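Local coordinates for protein 303aa long hypothetical esterase (Sulfolobus tokodaii, PDB 3AIN) that probably hydrolyses carboxylic ester bonds as a thermostable, hormone-sensitive-lipase-like carboxylesterase of a thermoacidophilic archaeon, at residues Y95-E107 with T124-K136. The protein carries 1 engineered substitution. Sequence-based numbering, arbitrary orientation.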
loop_
_atom_site.group_PDB
_atom_site.type_symbol
_atom_site.label_atom_id
_atom_site.label_comp_id
_atom_site.label_asym_id
_atom_site.label_seq_id
_atom_site.Cartn_x
_atom_site.Cartn_y
_atom_site.Cartn_z
ATOM N N TYR A 95 -15.958 -7.274 -9.947
ATOM C CA TYR A 95 -14.561 -7.451 -10.377
ATOM C C TYR A 95 -14.464 -7.875 -11.835
ATOM O O TYR A 95 -15.164 -8.803 -12.277
ATOM C CB TYR A 95 -13.844 -8.495 -9.495
ATOM C CG TYR A 95 -12.339 -8.487 -9.664
ATOM C CD1 TYR A 95 -11.578 -7.543 -9.001
ATOM C CD2 TYR A 95 -11.717 -9.264 -10.646
ATOM C CE1 TYR A 95 -10.235 -7.365 -9.283
ATOM C CE2 TYR A 95 -10.338 -9.122 -10.907
ATOM C CZ TYR A 95 -9.625 -8.163 -10.233
ATOM O OH TYR A 95 -8.275 -7.997 -10.474
ATOM N N TYR A 96 -13.554 -7.236 -12.577
ATOM C CA TYR A 96 -13.323 -7.570 -13.988
ATOM C C TYR A 96 -11.900 -8.068 -14.212
ATOM O O TYR A 96 -10.949 -7.324 -13.959
ATOM C CB TYR A 96 -13.539 -6.314 -14.833
ATOM C CG TYR A 96 -14.881 -5.692 -14.601
ATOM C CD1 TYR A 96 -16.041 -6.257 -15.119
ATOM C CD2 TYR A 96 -14.996 -4.526 -13.845
ATOM C CE1 TYR A 96 -17.293 -5.704 -14.801
ATOM C CE2 TYR A 96 -16.228 -3.937 -13.586
ATOM C CZ TYR A 96 -17.369 -4.523 -14.092
ATOM O OH TYR A 96 -18.580 -3.934 -13.815
ATOM N N HIS A 97 -11.750 -9.349 -14.560
ATOM C CA HIS A 97 -10.420 -9.943 -14.775
ATOM C C HIS A 97 -9.635 -9.246 -15.879
ATOM O O HIS A 97 -10.211 -8.755 -16.826
ATOM C CB HIS A 97 -10.546 -11.457 -15.090
ATOM C CG HIS A 97 -11.169 -11.766 -16.416
ATOM N ND1 HIS A 97 -10.438 -11.789 -17.590
ATOM C CD2 HIS A 97 -12.436 -12.124 -16.755
ATOM C CE1 HIS A 97 -11.237 -12.098 -18.597
ATOM N NE2 HIS A 97 -12.451 -12.309 -18.120
ATOM N N GLY A 98 -8.311 -9.358 -15.814
ATOM C CA GLY A 98 -7.470 -8.856 -16.898
ATOM C C GLY A 98 -7.164 -9.976 -17.901
ATOM O O GLY A 98 -7.836 -11.040 -17.921
ATOM N N GLY A 99 -6.261 -9.680 -18.825
ATOM C CA GLY A 99 -5.988 -10.601 -19.944
ATOM C C GLY A 99 -6.110 -9.963 -21.325
ATOM O O GLY A 99 -6.336 -10.663 -22.333
ATOM N N GLY A 100 -5.906 -8.645 -21.399
ATOM C CA GLY A 100 -5.786 -7.971 -22.695
ATOM C C GLY A 100 -7.036 -8.012 -23.558
ATOM O O GLY A 100 -6.964 -7.711 -24.757
ATOM N N PHE A 101 -8.194 -8.150 -22.903
ATOM C CA PHE A 101 -9.510 -8.258 -23.555
ATOM C C PHE A 101 -9.706 -9.544 -24.344
ATOM O O PHE A 101 -10.732 -9.692 -24.998
ATOM C CB PHE A 101 -9.820 -7.047 -24.469
ATOM C CG PHE A 101 -9.671 -5.708 -23.782
ATOM C CD1 PHE A 101 -10.653 -5.249 -22.907
ATOM C CD2 PHE A 101 -8.530 -4.930 -23.993
ATOM C CE1 PHE A 101 -10.494 -4.038 -22.217
ATOM C CE2 PHE A 101 -8.381 -3.700 -23.342
ATOM C CZ PHE A 101 -9.360 -3.251 -22.466
ATOM N N VAL A 102 -8.715 -10.427 -24.289
ATOM C CA VAL A 102 -8.665 -11.641 -25.135
ATOM C C VAL A 102 -8.647 -12.908 -24.279
ATOM O O VAL A 102 -9.177 -13.959 -24.688
ATOM C CB VAL A 102 -7.437 -11.600 -26.063
ATOM C CG1 VAL A 102 -7.212 -12.979 -26.773
ATOM C CG2 VAL A 102 -7.611 -10.447 -27.097
ATOM N N LEU A 103 -7.912 -12.835 -23.172
ATOM C CA LEU A 103 -7.596 -13.988 -22.345
ATOM C C LEU A 103 -8.185 -13.825 -20.950
ATOM O O LEU A 103 -8.732 -12.770 -20.607
ATOM C CB LEU A 103 -6.074 -14.164 -22.221
ATOM C CG LEU A 103 -5.346 -14.134 -23.575
ATOM C CD1 LEU A 103 -3.867 -14.025 -23.304
ATOM C CD2 LEU A 103 -5.687 -15.434 -24.329
ATOM N N GLY A 104 -8.033 -14.864 -20.136
ATOM C CA GLY A 104 -8.596 -14.864 -18.788
ATOM C C GLY A 104 -10.102 -15.057 -18.729
ATOM O O GLY A 104 -10.782 -15.091 -19.763
ATOM N N ASP A 105 -10.580 -15.407 -17.540
ATOM C CA ASP A 105 -11.956 -15.815 -17.353
ATOM C C ASP A 105 -12.179 -16.071 -15.865
ATOM O O ASP A 105 -11.255 -15.969 -15.074
ATOM C CB ASP A 105 -12.212 -17.097 -18.137
ATOM C CG ASP A 105 -11.571 -18.285 -17.502
ATOM O OD1 ASP A 105 -10.326 -18.301 -17.411
ATOM O OD2 ASP A 105 -12.327 -19.178 -17.062
ATOM N N ILE A 106 -13.407 -16.416 -15.508
ATOM C CA ILE A 106 -13.762 -16.605 -14.108
ATOM C C ILE A 106 -12.933 -17.714 -13.450
ATOM O O ILE A 106 -12.444 -17.549 -12.323
ATOM C CB ILE A 106 -15.256 -16.958 -13.979
ATOM C CG1 ILE A 106 -16.101 -15.687 -14.058
ATOM C CG2 ILE A 106 -15.522 -17.725 -12.675
ATOM C CD1 ILE A 106 -17.586 -16.002 -14.256
ATOM N N GLU A 107 -12.681 -18.799 -14.184
ATOM C CA GLU A 107 -11.929 -19.897 -13.582
ATOM C C GLU A 107 -10.473 -19.547 -13.308
ATOM O O GLU A 107 -9.976 -19.811 -12.224
ATOM C CB GLU A 107 -12.030 -21.196 -14.397
ATOM C CG GLU A 107 -13.440 -21.572 -14.816
ATOM C CD GLU A 107 -14.291 -22.093 -13.672
ATOM O OE1 GLU A 107 -15.525 -22.164 -13.851
ATOM O OE2 GLU A 107 -13.749 -22.311 -12.567
ATOM N N THR A 124 -17.734 -10.542 -3.553
ATOM C CA THR A 124 -17.066 -10.229 -4.816
ATOM C C THR A 124 -17.827 -10.921 -5.922
ATOM O O THR A 124 -18.101 -12.114 -5.842
ATOM C CB THR A 124 -15.612 -10.727 -4.779
ATOM O OG1 THR A 124 -14.949 -10.066 -3.694
ATOM C CG2 THR A 124 -14.888 -10.380 -6.100
ATOM N N ILE A 125 -18.057 -10.183 -7.006
ATOM C CA ILE A 125 -18.752 -10.731 -8.153
ATOM C C ILE A 125 -17.879 -10.607 -9.385
ATOM O O ILE A 125 -17.667 -9.521 -9.923
ATOM C CB ILE A 125 -20.112 -10.066 -8.378
ATOM C CG1 ILE A 125 -20.968 -10.286 -7.121
ATOM C CG2 ILE A 125 -20.809 -10.697 -9.614
ATOM C CD1 ILE A 125 -22.386 -9.677 -7.246
ATOM N N SER A 126 -17.393 -11.752 -9.823
ATOM C CA SER A 126 -16.427 -11.812 -10.913
ATOM C C SER A 126 -17.157 -12.032 -12.217
ATOM O O SER A 126 -17.908 -13.007 -12.367
ATOM C CB SER A 126 -15.433 -12.941 -10.658
ATOM O OG SER A 126 -14.480 -13.041 -11.727
ATOM N N VAL A 127 -16.944 -11.116 -13.163
ATOM C CA VAL A 127 -17.783 -11.038 -14.378
ATOM C C VAL A 127 -17.086 -11.686 -15.595
ATOM O O VAL A 127 -15.930 -11.379 -15.898
ATOM C CB VAL A 127 -18.125 -9.545 -14.666
ATOM C CG1 VAL A 127 -18.874 -9.389 -15.981
ATOM C CG2 VAL A 127 -18.899 -8.985 -13.504
ATOM N N ASP A 128 -17.794 -12.577 -16.301
ATOM C CA ASP A 128 -17.243 -13.230 -17.505
ATOM C C ASP A 128 -17.696 -12.431 -18.744
ATOM O O ASP A 128 -18.665 -12.795 -19.440
ATOM C CB ASP A 128 -17.719 -14.694 -17.599
ATOM C CG ASP A 128 -16.573 -15.712 -17.791
ATOM O OD1 ASP A 128 -15.376 -15.364 -17.688
ATOM O OD2 ASP A 128 -16.881 -16.925 -17.902
ATOM N N TYR A 129 -17.128 -11.240 -18.889
ATOM C CA TYR A 129 -17.475 -10.381 -20.023
ATOM C C TYR A 129 -17.019 -11.027 -21.343
ATOM O O TYR A 129 -16.064 -11.808 -21.380
ATOM C CB TYR A 129 -16.875 -8.974 -19.845
ATOM C CG TYR A 129 -15.356 -8.959 -19.682
ATOM C CD1 TYR A 129 -14.510 -9.014 -20.799
ATOM C CD2 TYR A 129 -14.763 -8.943 -18.406
ATOM C CE1 TYR A 129 -13.102 -8.944 -20.657
ATOM C CE2 TYR A 129 -13.346 -8.861 -18.260
ATOM C CZ TYR A 129 -12.544 -8.939 -19.400
ATOM O OH TYR A 129 -11.179 -8.853 -19.290
ATOM N N ARG A 130 -17.666 -10.665 -22.455
ATOM C CA ARG A 130 -17.272 -11.261 -23.740
ATOM C C ARG A 130 -15.850 -10.882 -24.156
ATOM O O ARG A 130 -15.453 -9.715 -24.047
ATOM C CB ARG A 130 -18.248 -10.812 -24.846
ATOM C CG ARG A 130 -19.538 -11.659 -24.910
ATOM C CD ARG A 130 -20.605 -10.991 -25.828
ATOM N NE ARG A 130 -21.026 -9.693 -25.322
ATOM C CZ ARG A 130 -21.579 -8.734 -26.060
ATOM N NH1 ARG A 130 -21.884 -8.970 -27.334
ATOM N NH2 ARG A 130 -21.871 -7.571 -25.521
ATOM N N LEU A 131 -15.147 -11.838 -24.764
ATOM C CA LEU A 131 -13.749 -11.638 -25.168
ATOM C C LEU A 131 -13.594 -11.380 -26.672
ATOM O O LEU A 131 -14.286 -11.990 -27.505
ATOM C CB LEU A 131 -12.885 -12.830 -24.743
ATOM C CG LEU A 131 -12.922 -13.126 -23.231
ATOM C CD1 LEU A 131 -12.278 -14.469 -22.883
ATOM C CD2 LEU A 131 -12.249 -11.982 -22.476
ATOM N N ALA A 132 -12.546 -10.629 -27.007
ATOM C CA ALA A 132 -12.043 -10.532 -28.375
ATOM C C ALA A 132 -11.104 -11.700 -28.674
ATOM O O ALA A 132 -10.547 -12.289 -27.748
ATOM C CB ALA A 132 -11.287 -9.177 -28.536
ATOM N N PRO A 133 -10.830 -11.975 -29.970
ATOM C CA PRO A 133 -11.357 -11.291 -31.155
ATOM C C PRO A 133 -12.779 -11.717 -31.549
ATOM O O PRO A 133 -13.392 -11.086 -32.432
ATOM C CB PRO A 133 -10.360 -11.691 -32.257
ATOM C CG PRO A 133 -9.915 -13.061 -31.862
ATOM C CD PRO A 133 -9.849 -13.020 -30.332
ATOM N N GLU A 134 -13.321 -12.749 -30.896
ATOM C CA GLU A 134 -14.700 -13.193 -31.197
ATOM C C GLU A 134 -15.713 -12.057 -31.036
ATOM O O GLU A 134 -16.659 -11.911 -31.828
ATOM C CB GLU A 134 -15.106 -14.376 -30.297
ATOM C CG GLU A 134 -14.363 -15.664 -30.577
ATOM C CD GLU A 134 -13.036 -15.760 -29.829
ATOM O OE1 GLU A 134 -12.676 -14.774 -29.144
ATOM O OE2 GLU A 134 -12.250 -16.692 -30.135
ATOM N N ASN A 135 -15.551 -11.280 -29.967
ATOM C CA ASN A 135 -16.453 -10.183 -29.680
ATOM C C ASN A 135 -15.631 -8.908 -29.570
ATOM O O ASN A 135 -14.891 -8.736 -28.612
ATOM C CB ASN A 135 -17.187 -10.437 -28.358
ATOM C CG ASN A 135 -17.892 -11.784 -28.336
ATOM O OD1 ASN A 135 -18.993 -11.913 -28.863
ATOM N ND2 ASN A 135 -17.203 -12.819 -27.843
ATOM N N LYS A 136 -15.669 -8.081 -30.614
ATOM C CA LYS A 136 -14.860 -6.854 -30.663
ATOM C C LYS A 136 -15.355 -5.822 -29.653
ATOM O O LYS A 136 -16.512 -5.831 -29.258
ATOM C CB LYS A 136 -14.947 -6.258 -32.079
ATOM C CG LYS A 136 -14.247 -7.097 -33.139
ATOM C CD LYS A 136 -12.921 -6.460 -33.481
ATOM C CE LYS A 136 -12.065 -7.312 -34.376
ATOM N NZ LYS A 136 -10.642 -6.897 -34.192
HETATM O O HOH W 1 -13.832 -11.364 -14.035
HETATM O O HOH W 2 -14.476 -13.237 -19.618
HETATM O O HOH W 3 -9.093 -9.857 -20.768
HETATM O O HOH W 4 -15.390 -19.246 -17.828
HETATM O O HOH W 5 -13.159 -15.393 -10.793
#
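Y129 OH donates to H97 O at 2.6 Å; H97 O lies in the plane of the Y129 ring, at its edge, while the hydroxyl stands 28° off the plane of the carbonyl. A132 N donates to F101 O at 2.9 Å, and I106 N to D128 OD1 at 3.1 Å, the N-H approaching over the carboxylate plane. H97 ND1 donates to G98 O at 2.7 Å in the ring plane, and a water links NE2 to D128 OD1 and Y129 O, fixing the ring's rotation. Parallel pairing of Y95 with S126 rests on Y95 N to I125 O (2.8 Å) and V127 N to Y95 O (3.1 Å), joining the strands of a beta-alpha-beta unit in the alpha/beta hydrolase fold. The loop after strand 92-96, H97-G98-G99-G100, matches the HGGG motif of HSL-like esterases, whose glycine backbone N-H groups probably contribute to the oxyanion hole. Planes 13° apart and centroids separated by 4.4 Å identify the H97 and Y129 rings as an offset stack, and D105 N sits over the opposite imidazole face. CG of each lies between its backbone N and carbonyl carbon (chi1 58° for Y129), bringing the rings together. I106 CD1 packs on D128 CB at 3.6 Å.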